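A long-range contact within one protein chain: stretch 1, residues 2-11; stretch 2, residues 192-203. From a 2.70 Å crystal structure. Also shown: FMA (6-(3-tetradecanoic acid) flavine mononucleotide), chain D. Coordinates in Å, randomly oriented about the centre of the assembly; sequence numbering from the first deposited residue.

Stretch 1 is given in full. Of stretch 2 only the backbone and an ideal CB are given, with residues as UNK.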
# COMPACT_ATOMS: atom_id res chain seq x y z
N ASN A 2 17.98 -1.21 -15.22
CA ASN A 2 17.90 -1.79 -16.56
C ASN A 2 17.24 -3.16 -16.25
O ASN A 2 16.70 -3.89 -17.07
CB ASN A 2 19.22 -1.89 -17.29
CG ASN A 2 19.91 -3.24 -17.21
OD1 ASN A 2 19.79 -4.03 -16.25
ND2 ASN A 2 20.68 -3.55 -18.26
N LYS A 3 17.41 -3.43 -14.97
CA LYS A 3 16.90 -4.59 -14.26
C LYS A 3 15.45 -4.16 -13.91
O LYS A 3 15.33 -3.11 -13.28
CB LYS A 3 17.57 -4.89 -12.94
CG LYS A 3 16.73 -5.77 -12.01
CD LYS A 3 17.38 -5.96 -10.66
CE LYS A 3 16.43 -6.56 -9.63
NZ LYS A 3 17.21 -7.13 -8.50
N TRP A 4 14.54 -4.99 -14.32
CA TRP A 4 13.11 -4.80 -14.13
C TRP A 4 12.58 -5.62 -12.95
O TRP A 4 12.62 -6.86 -13.02
CB TRP A 4 12.35 -5.22 -15.38
CG TRP A 4 12.74 -4.52 -16.62
CD1 TRP A 4 13.72 -3.60 -16.85
CD2 TRP A 4 12.11 -4.76 -17.91
NE1 TRP A 4 13.75 -3.24 -18.17
CE2 TRP A 4 12.77 -3.93 -18.84
CE3 TRP A 4 11.06 -5.57 -18.31
CZ2 TRP A 4 12.40 -3.89 -20.17
CZ3 TRP A 4 10.71 -5.54 -19.64
CH2 TRP A 4 11.36 -4.72 -20.56
N ASN A 5 12.10 -4.88 -11.96
CA ASN A 5 11.52 -5.55 -10.76
C ASN A 5 10.07 -5.81 -11.21
O ASN A 5 9.60 -5.09 -12.12
CB ASN A 5 11.79 -4.71 -9.54
CG ASN A 5 11.70 -5.39 -8.19
OD1 ASN A 5 10.86 -5.01 -7.34
ND2 ASN A 5 12.53 -6.41 -7.92
N TYR A 6 9.43 -6.79 -10.63
CA TYR A 6 8.04 -7.17 -10.93
C TYR A 6 7.23 -7.31 -9.65
O TYR A 6 7.70 -7.90 -8.67
CB TYR A 6 7.99 -8.49 -11.71
CG TYR A 6 8.66 -8.41 -13.05
CD1 TYR A 6 8.02 -7.82 -14.14
CD2 TYR A 6 9.93 -8.93 -13.24
CE1 TYR A 6 8.63 -7.75 -15.39
CE2 TYR A 6 10.57 -8.86 -14.48
CZ TYR A 6 9.91 -8.27 -15.55
OH TYR A 6 10.55 -8.23 -16.75
N GLY A 7 6.03 -6.79 -9.72
CA GLY A 7 5.08 -6.82 -8.58
C GLY A 7 3.74 -7.33 -9.10
O GLY A 7 3.65 -7.58 -10.31
N VAL A 8 2.77 -7.49 -8.24
CA VAL A 8 1.43 -7.98 -8.61
C VAL A 8 0.41 -7.01 -7.99
O VAL A 8 0.74 -6.37 -6.97
CB VAL A 8 1.26 -9.42 -8.11
CG1 VAL A 8 -0.19 -9.86 -8.03
CG2 VAL A 8 2.07 -10.43 -8.90
N PHE A 9 -0.77 -6.93 -8.58
CA PHE A 9 -1.82 -6.05 -8.05
C PHE A 9 -3.17 -6.75 -8.26
O PHE A 9 -3.27 -7.64 -9.11
CB PHE A 9 -1.81 -4.68 -8.66
CG PHE A 9 -2.49 -4.52 -9.99
CD1 PHE A 9 -3.85 -4.19 -10.05
CD2 PHE A 9 -1.77 -4.69 -11.17
CE1 PHE A 9 -4.47 -4.03 -11.27
CE2 PHE A 9 -2.39 -4.53 -12.42
CZ PHE A 9 -3.74 -4.21 -12.44
N PHE A 10 -4.14 -6.27 -7.52
CA PHE A 10 -5.52 -6.76 -7.52
C PHE A 10 -6.49 -5.56 -7.47
O PHE A 10 -6.18 -4.60 -6.74
CB PHE A 10 -5.81 -7.61 -6.29
CG PHE A 10 -4.86 -8.66 -5.87
CD1 PHE A 10 -3.80 -8.39 -5.03
CD2 PHE A 10 -5.04 -9.98 -6.30
CE1 PHE A 10 -2.93 -9.39 -4.64
CE2 PHE A 10 -4.18 -11.01 -5.94
CZ PHE A 10 -3.12 -10.70 -5.08
N VAL A 11 -7.62 -5.64 -8.16
CA VAL A 11 -8.54 -4.49 -8.01
C VAL A 11 -9.23 -4.83 -6.70
O VAL A 11 -8.87 -5.86 -6.08
CB VAL A 11 -9.38 -4.26 -9.23
CG1 VAL A 11 -8.55 -4.04 -10.50
CG2 VAL A 11 -10.37 -5.39 -9.43
N UNK A 192 10.00 4.85 -22.98
CA UNK A 192 11.45 5.04 -22.97
C UNK A 192 12.09 3.94 -22.11
O UNK A 192 13.21 4.14 -21.61
CB UNK A 192 11.82 6.43 -22.44
N UNK A 193 11.40 2.83 -21.98
CA UNK A 193 11.95 1.72 -21.17
C UNK A 193 12.19 2.14 -19.72
O UNK A 193 13.18 1.67 -19.14
CB UNK A 193 13.26 1.22 -21.78
N UNK A 194 11.31 2.96 -19.18
CA UNK A 194 11.43 3.45 -17.81
C UNK A 194 10.36 2.95 -16.85
O UNK A 194 10.03 3.70 -15.86
CB UNK A 194 11.40 4.98 -17.82
N UNK A 195 9.82 1.74 -17.07
CA UNK A 195 8.76 1.30 -16.13
C UNK A 195 9.02 -0.12 -15.65
O UNK A 195 9.72 -0.85 -16.34
CB UNK A 195 7.38 1.38 -16.79
N UNK A 196 8.42 -0.39 -14.52
CA UNK A 196 8.34 -1.59 -13.71
C UNK A 196 6.84 -1.95 -13.74
O UNK A 196 6.04 -1.00 -13.87
CB UNK A 196 8.88 -1.38 -12.29
N UNK A 197 6.51 -3.24 -13.63
CA UNK A 197 5.10 -3.63 -13.74
C UNK A 197 4.43 -4.32 -12.56
O UNK A 197 4.89 -5.18 -11.83
CB UNK A 197 4.96 -4.56 -14.95
N UNK A 198 3.20 -3.88 -12.42
CA UNK A 198 2.22 -4.33 -11.43
C UNK A 198 1.18 -4.93 -12.40
O UNK A 198 0.48 -4.07 -12.98
CB UNK A 198 1.68 -3.23 -10.51
N UNK A 199 1.18 -6.23 -12.53
CA UNK A 199 0.30 -6.90 -13.47
C UNK A 199 -0.71 -7.82 -12.82
O UNK A 199 -0.30 -8.83 -12.23
CB UNK A 199 1.14 -7.70 -14.47
N UNK A 200 -1.98 -7.51 -12.96
CA UNK A 200 -3.12 -8.26 -12.43
C UNK A 200 -3.39 -9.52 -13.23
O UNK A 200 -3.79 -9.34 -14.40
CB UNK A 200 -4.37 -7.38 -12.42
N UNK A 201 -3.25 -10.71 -12.68
CA UNK A 201 -3.54 -11.93 -13.46
C UNK A 201 -4.90 -12.46 -12.99
O UNK A 201 -5.07 -13.69 -12.98
CB UNK A 201 -2.45 -12.98 -13.29
N UNK A 202 -5.80 -11.60 -12.60
CA UNK A 202 -7.09 -12.03 -12.06
C UNK A 202 -8.22 -12.11 -13.05
O UNK A 202 -9.37 -12.29 -12.58
CB UNK A 202 -7.51 -11.08 -10.94
N UNK A 203 -7.96 -11.96 -14.32
CA UNK A 203 -9.14 -12.06 -15.25
C UNK A 203 -9.27 -13.55 -15.51
O UNK A 203 -10.36 -14.05 -15.78
CB UNK A 203 -8.96 -11.27 -16.55
N1 FMA D . 15.53 -4.80 -21.58
C2 FMA D . 16.00 -4.51 -20.36
O2 FMA D . 16.68 -3.62 -20.03
N3 FMA D . 15.65 -5.39 -19.25
C4 FMA D . 14.87 -6.47 -19.44
O4 FMA D . 14.61 -7.17 -18.48
C4A FMA D . 14.39 -6.76 -20.75
N5 FMA D . 13.63 -7.78 -21.04
C5A FMA D . 13.14 -8.10 -22.25
C6 FMA D . 12.34 -9.22 -22.47
C7 FMA D . 11.89 -9.46 -23.74
C7M FMA D . 10.97 -10.68 -24.11
C8 FMA D . 12.25 -8.60 -24.85
C8M FMA D . 11.79 -8.83 -26.25
C9 FMA D . 13.05 -7.51 -24.60
C9A FMA D . 13.52 -7.21 -23.35
N10 FMA D . 14.32 -6.12 -23.04
C10 FMA D . 14.80 -5.82 -21.83
C1B FMA D . 14.74 -5.15 -24.14
C2B FMA D . 15.02 -3.66 -23.65
O2B FMA D . 14.22 -2.92 -24.55
C3B FMA D . 16.50 -3.37 -23.76
O3' FMA D . 17.25 -4.54 -23.76
C4B FMA D . 17.06 -2.43 -22.69
O4' FMA D . 16.35 -1.14 -22.70
C5B FMA D . 18.57 -2.15 -22.96
O5' FMA D . 18.69 -0.61 -23.11
P FMA D . 19.40 0.20 -24.27
O1P FMA D . 20.89 -0.19 -24.00
O2P FMA D . 18.90 -0.30 -25.53
O3P FMA D . 19.02 1.53 -24.14
C1' FMA D . 12.92 -12.19 -20.40
O1' FMA D . 12.30 -12.78 -21.36
O2' FMA D . 13.69 -12.85 -19.69
C2' FMA D . 13.20 -10.75 -20.68
C3' FMA D . 11.98 -10.04 -21.30
C4' FMA D . 11.23 -9.36 -20.20
C5' FMA D . 10.06 -10.05 -19.54
C6' FMA D . 8.86 -9.15 -19.36
C7' FMA D . 7.99 -9.57 -18.18
C8' FMA D . 6.60 -9.96 -18.50
C9' FMA D . 5.50 -8.92 -18.45
C11 FMA D . 4.24 -9.36 -19.13
C12 FMA D . 3.73 -10.76 -19.07
C13 FMA D . 2.41 -11.10 -19.67
C14 FMA D . 1.93 -12.51 -19.52
C15 FMA D . 2.98 -13.56 -19.75

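Position 192 has a left-handed backbone (phi/psi 43/24), and its CB finds nothing of stretch 1 within 5.5 Å. Such angles favour glycine, asparagine or aspartate, and Asp192 makes no contact with stretch 1.

Position 193 is again left-handed (60/38). Its ideal CB lies 5.4 Å from Trp4 CZ2, with FMA O4' and O2B closer still, about 4.0 and 5.1 Å from the ideal CB, so a short polar side chain would suit, asparagine above all. Asn193 is deposited: its OD1 accepts hydrogen bonds from FMA O2B (2.8 Å) and FMA O4' (a very short 2.4 Å), and sits at the edge of the Trp4 indole, 4.2 Å from Trp4 CZ2.

Positions 194 and 195 point their CA-to-CB bonds away from stretch 1, which hardly constrains them. The extended angles at 195 (-132/158) suit beta-branched residues. The residues are Thr194 and Val195.

At 196 CA-to-CB points sideways, and the ideal CB is 3.8 Å from Asn5 O. The amide N of Asn5 is nearby, so aspartate or asparagine could reach it; a small apolar residue would fit but offer Asn5 N no acceptor. Asp196 supplies one: Asn5 N donates a weak hydrogen bond to Asp196 OD2 (3.2 Å, 132°).

Position 197 lies on the face of the sheet that carries Tyr6, its ideal CB 4.5 Å from Tyr6 CD1. With the Trp4 indole within reach of a large ring, its CE3 about 7.0 Å from the ideal CB, a large apolar or aromatic side chain is expected. Phe197 meets Trp4 in an offset edge-to-face arrangement, the edge of Phe197 directed toward the face of Trp4 (Trp4 CE3 to Phe197 CE1, 3.4 Å; planes at 66°), and Tyr6 rim to rim, Tyr6 CE1 to Phe197 CD1 being 3.3 Å. Its backbone O accepts a well-aligned hydrogen bond from Gly7 N (2.9 Å, 162°).

Position 198 pairs with Gly7 in parallel register, on the opposite face. Glycine leaves room, and the ideal CB lies 3.8 Å from Phe9 CD2; leucine, isoleucine or methionine could fill the space. Leu198 places CD2 3.6 Å from Gly7 CA. An ideal CB on Gly7 would lie 2.6 Å from Leu198 CD2, a clash.

At 199 CA-to-CB points away, so only a side chain long enough to turn back can touch stretch 1. Leucine, isoleucine or methionine would suit, with Val8 CG2 on offer and FMA C9' about 6.0 Å from the ideal CB. Leu199 CD1 comes within 3.1 Å of Gly7 O and 4.2 Å of Val8 CG2, and its CD2 lies 4.0 Å from FMA C9'.

At 200 the ideal CB is 3.2 Å from Phe9 CZ, a tight approach that any CB would make; the ring face offers an apolar surface, so alanine, cysteine or another residue whose further atoms turn off the ring would suit. Cys200 lays its CB over the Phe9 ring face, 3.5 Å from the centroid, in a CH-pi contact.

Position 201 has no neighbour of stretch 1 near its CB; Phe201 occupies it. At 202 CA-to-CB points toward stretch 1, the ideal CB lying 5.4 Å from Phe10 CD2, leaving room for a medium or long side chain. Glu202 brings its CD to the Phe10 ring edge, 3.7 Å from Phe10 CD2. Position 203, Ser203, is out of reach.

Stretch 2 192-203: DNTVDFLLCFES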
# COMPACT_ATOMS: atom_id res chain seq x y z
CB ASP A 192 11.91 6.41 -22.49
CG ASP A 192 11.10 7.61 -22.91
OD1 ASP A 192 11.15 8.08 -24.06
OD2 ASP A 192 10.38 8.10 -22.00
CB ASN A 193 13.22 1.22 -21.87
CG ASN A 193 13.02 -0.09 -22.60
OD1 ASN A 193 13.98 -0.88 -22.62
ND2 ASN A 193 11.85 -0.36 -23.16
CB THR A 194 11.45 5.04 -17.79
OG1 THR A 194 10.10 5.55 -18.04
CG2 THR A 194 12.47 5.60 -18.79
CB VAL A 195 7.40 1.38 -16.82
CG1 VAL A 195 6.89 2.77 -17.07
CG2 VAL A 195 7.47 0.53 -18.08
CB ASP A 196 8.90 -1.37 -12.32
CG ASP A 196 10.31 -1.92 -12.23
OD1 ASP A 196 10.96 -2.12 -13.27
OD2 ASP A 196 10.73 -2.14 -11.07
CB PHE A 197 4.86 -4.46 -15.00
CG PHE A 197 5.82 -4.27 -16.12
CD1 PHE A 197 7.06 -4.92 -16.08
CD2 PHE A 197 5.50 -3.44 -17.19
CE1 PHE A 197 7.98 -4.75 -17.12
CE2 PHE A 197 6.41 -3.25 -18.24
CZ PHE A 197 7.64 -3.92 -18.18
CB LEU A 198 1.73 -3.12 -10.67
CG LEU A 198 2.55 -2.53 -9.56
CD1 LEU A 198 1.65 -1.81 -8.56
CD2 LEU A 198 3.32 -3.65 -8.87
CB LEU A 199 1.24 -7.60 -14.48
CG LEU A 199 2.61 -8.06 -14.02
CD1 LEU A 199 2.54 -9.00 -12.82
CD2 LEU A 199 3.32 -8.79 -15.15
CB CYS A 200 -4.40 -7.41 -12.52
SG CYS A 200 -5.84 -8.19 -11.74
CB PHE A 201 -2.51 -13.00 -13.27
CG PHE A 201 -1.06 -12.85 -13.54
CD1 PHE A 201 -0.59 -12.86 -14.85
CD2 PHE A 201 -0.14 -12.74 -12.49
CE1 PHE A 201 0.76 -12.72 -15.14
CE2 PHE A 201 1.22 -12.61 -12.74
CZ PHE A 201 1.66 -12.60 -14.07
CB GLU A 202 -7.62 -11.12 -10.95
CG GLU A 202 -6.99 -10.93 -9.61
CD GLU A 202 -6.38 -12.16 -8.99
OE1 GLU A 202 -5.26 -12.58 -9.23
OE2 GLU A 202 -7.18 -12.69 -8.20
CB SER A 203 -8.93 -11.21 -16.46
OG SER A 203 -7.56 -10.85 -16.62
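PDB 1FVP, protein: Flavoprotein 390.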